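Local coordinates for SET3, superantigen-like protein (Staphylococcus aureus, PDB 1M4V) that has the two-domain superantigen fold of staphylococcal and streptococcal toxins and probably acts on the host immune system, though its precise function is not established, at residues Tyr131-Ser136 / Asp192-Glu197. Residues are numbered along the deposited sequence; the frame is centred on the assembly and turned at random.
Unlike the reference sequence in segment 131-136: Val135 (reference Ile).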
loop_
_atom_site.group_PDB
_atom_site.type_symbol
_atom_site.label_atom_id
_atom_site.label_comp_id
_atom_site.label_asym_id
_atom_site.label_seq_id
_atom_site.Cartn_x
_atom_site.Cartn_y
_atom_site.Cartn_z
ATOM N N TYR A 131 1.399 7.170 11.331
ATOM C CA TYR A 131 0.846 7.004 12.667
ATOM C C TYR A 131 1.074 5.605 13.229
ATOM O O TYR A 131 0.788 5.352 14.401
ATOM C CB TYR A 131 -0.654 7.295 12.627
ATOM C CG TYR A 131 -0.977 8.689 12.149
ATOM C CD1 TYR A 131 -0.959 9.767 13.032
ATOM C CD2 TYR A 131 -1.263 8.937 10.806
ATOM C CE1 TYR A 131 -1.214 11.063 12.591
ATOM C CE2 TYR A 131 -1.522 10.230 10.351
ATOM C CZ TYR A 131 -1.494 11.287 11.251
ATOM O OH TYR A 131 -1.736 12.564 10.813
ATOM N N LYS A 132 1.596 4.708 12.398
ATOM C CA LYS A 132 1.827 3.324 12.803
ATOM C C LYS A 132 3.289 2.870 12.858
ATOM O O LYS A 132 4.095 3.226 12.005
ATOM C CB LYS A 132 1.041 2.392 11.873
ATOM C CG LYS A 132 -0.463 2.367 12.156
ATOM C CD LYS A 132 -1.275 1.727 11.028
ATOM C CE LYS A 132 -0.738 0.361 10.609
ATOM N NZ LYS A 132 -0.557 -0.561 11.760
ATOM N N GLU A 133 3.608 2.064 13.868
ATOM C CA GLU A 133 4.951 1.525 14.044
ATOM C C GLU A 133 5.258 0.567 12.900
ATOM O O GLU A 133 6.413 0.433 12.479
ATOM C CB GLU A 133 5.048 0.794 15.387
ATOM C CG GLU A 133 4.637 1.667 16.559
ATOM C CD GLU A 133 4.694 0.947 17.893
ATOM O OE1 GLU A 133 4.403 -0.269 17.926
ATOM O OE2 GLU A 133 5.010 1.606 18.911
ATOM N N GLU A 134 4.217 -0.108 12.415
ATOM C CA GLU A 134 4.341 -1.040 11.297
ATOM C C GLU A 134 3.414 -0.607 10.179
ATOM O O GLU A 134 2.214 -0.454 10.389
ATOM C CB GLU A 134 3.964 -2.464 11.700
ATOM C CG GLU A 134 4.983 -3.165 12.565
ATOM C CD GLU A 134 4.839 -4.675 12.519
ATOM O OE1 GLU A 134 3.973 -5.175 11.770
ATOM O OE2 GLU A 134 5.600 -5.360 13.228
ATOM N N VAL A 135 3.972 -0.426 8.989
ATOM C CA VAL A 135 3.180 -0.016 7.841
ATOM C C VAL A 135 3.504 -0.924 6.665
ATOM O O VAL A 135 4.671 -1.214 6.399
ATOM C CB VAL A 135 3.470 1.462 7.465
ATOM C CG1 VAL A 135 4.951 1.657 7.208
ATOM C CG2 VAL A 135 2.652 1.864 6.239
ATOM N N SER A 136 2.468 -1.398 5.978
ATOM C CA SER A 136 2.671 -2.273 4.836
ATOM C C SER A 136 2.957 -1.442 3.595
ATOM O O SER A 136 2.462 -0.318 3.462
ATOM C CB SER A 136 1.430 -3.148 4.590
ATOM O OG SER A 136 0.308 -2.370 4.178
ATOM N N ASP A 192 9.051 -0.535 9.218
ATOM C CA ASP A 192 8.790 0.224 10.431
ATOM C C ASP A 192 8.493 1.642 9.946
ATOM O O ASP A 192 9.319 2.259 9.269
ATOM C CB ASP A 192 10.021 0.226 11.339
ATOM C CG ASP A 192 9.758 0.880 12.676
ATOM O OD1 ASP A 192 9.098 1.938 12.701
ATOM O OD2 ASP A 192 10.217 0.337 13.704
ATOM N N GLY A 193 7.312 2.148 10.284
ATOM C CA GLY A 193 6.923 3.480 9.853
ATOM C C GLY A 193 7.901 4.565 10.261
ATOM O O GLY A 193 8.012 5.595 9.596
ATOM N N ARG A 194 8.621 4.331 11.353
ATOM C CA ARG A 194 9.589 5.303 11.850
ATOM C C ARG A 194 10.899 5.309 11.057
ATOM O O ARG A 194 11.725 6.208 11.217
ATOM C CB ARG A 194 9.880 5.016 13.325
ATOM C CG ARG A 194 8.655 5.182 14.213
ATOM C CD ARG A 194 8.801 4.424 15.523
ATOM N NE ARG A 194 8.821 2.980 15.307
ATOM C CZ ARG A 194 8.689 2.080 16.275
ATOM N NH1 ARG A 194 8.528 2.473 17.532
ATOM N NH2 ARG A 194 8.709 0.789 15.987
ATOM N N ASN A 195 11.087 4.313 10.198
ATOM C CA ASN A 195 12.319 4.235 9.421
ATOM C C ASN A 195 12.245 4.821 8.011
ATOM O O ASN A 195 13.200 4.712 7.240
ATOM C CB ASN A 195 12.815 2.788 9.355
ATOM C CG ASN A 195 13.264 2.268 10.707
ATOM O OD1 ASN A 195 13.753 3.027 11.542
ATOM N ND2 ASN A 195 13.122 0.967 10.919
ATOM N N ILE A 196 11.117 5.437 7.673
ATOM C CA ILE A 196 10.968 6.057 6.363
ATOM C C ILE A 196 11.647 7.419 6.442
ATOM O O ILE A 196 11.324 8.239 7.299
ATOM C CB ILE A 196 9.482 6.253 5.984
ATOM C CG1 ILE A 196 8.790 4.890 5.881
ATOM C CG2 ILE A 196 9.383 7.008 4.658
ATOM C CD1 ILE A 196 7.281 4.965 5.728
ATOM N N GLU A 197 12.608 7.652 5.559
ATOM C CA GLU A 197 13.330 8.916 5.557
ATOM C C GLU A 197 12.640 9.963 4.694
ATOM O O GLU A 197 12.416 11.103 5.126
ATOM C CB GLU A 197 14.754 8.702 5.037
ATOM C CG GLU A 197 15.559 9.984 4.847
ATOM C CD GLU A 197 15.698 10.782 6.129
ATOM O OE1 GLU A 197 15.627 10.176 7.217
ATOM O OE2 GLU A 197 15.897 12.014 6.049
HETATM O O HOH W 1 8.022 -1.538 13.902
#
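An Asx turn closes the end of a two-stranded antiparallel sheet, and within it Gly193 N donates to Glu133 O over 2.9 Å. One step along, Glu134 and Asp192 form a non-hydrogen-bonded antiparallel pair. The turn is made by Asp192: with CG anti to the backbone N (chi1 -174°), OD1 reaches forward to Arg194 N at 2.8 Å. The same OD1 takes Arg194 NE on its syn lone pair, almost straight at 176°, while Arg194 NH2 bonds OD2, so the guanidinium grips the carboxylate side-on with two nitrogens. A short carboxylate suits this place, because its two oxygens can serve the turn and the arginine together. Held that way, the guanidinium offers a face to Glu133, whose CB lies 3.7 Å from Arg194 NH2, offset toward the rim. The two side chains run side by side, carboxylate and guanidinium stacked 21° apart; Glu133 OE2 to Arg194 NH1, at 3.9 Å, is a long salt bridge of charges alone. The stronger partners of that carboxylate, Tyr102 OH and the backbone N of Gln99 and Gly100, tie this corner of the beta-grasp domain to residues that follow strand 88-96 of the OB-fold sheet. A water donates to Glu133 O and, weakly, to Asp192 OD2, linking two acceptors. On the buried side, Val135 CG1 packs 3.8 Å from Gly193 CA; with no side chain, this residue lets the two backbones close up, and Gly193 CA also makes a CA-H...O contact with Lys132 O. Beyond it, Val135 CG1 meets Ile196 CD1 at 4.3 Å, two branched aliphatic chains that both also touch Ile191 of strand 190-192 and Leu140 of helix 137-152, the helix whose N-cap is Ser136.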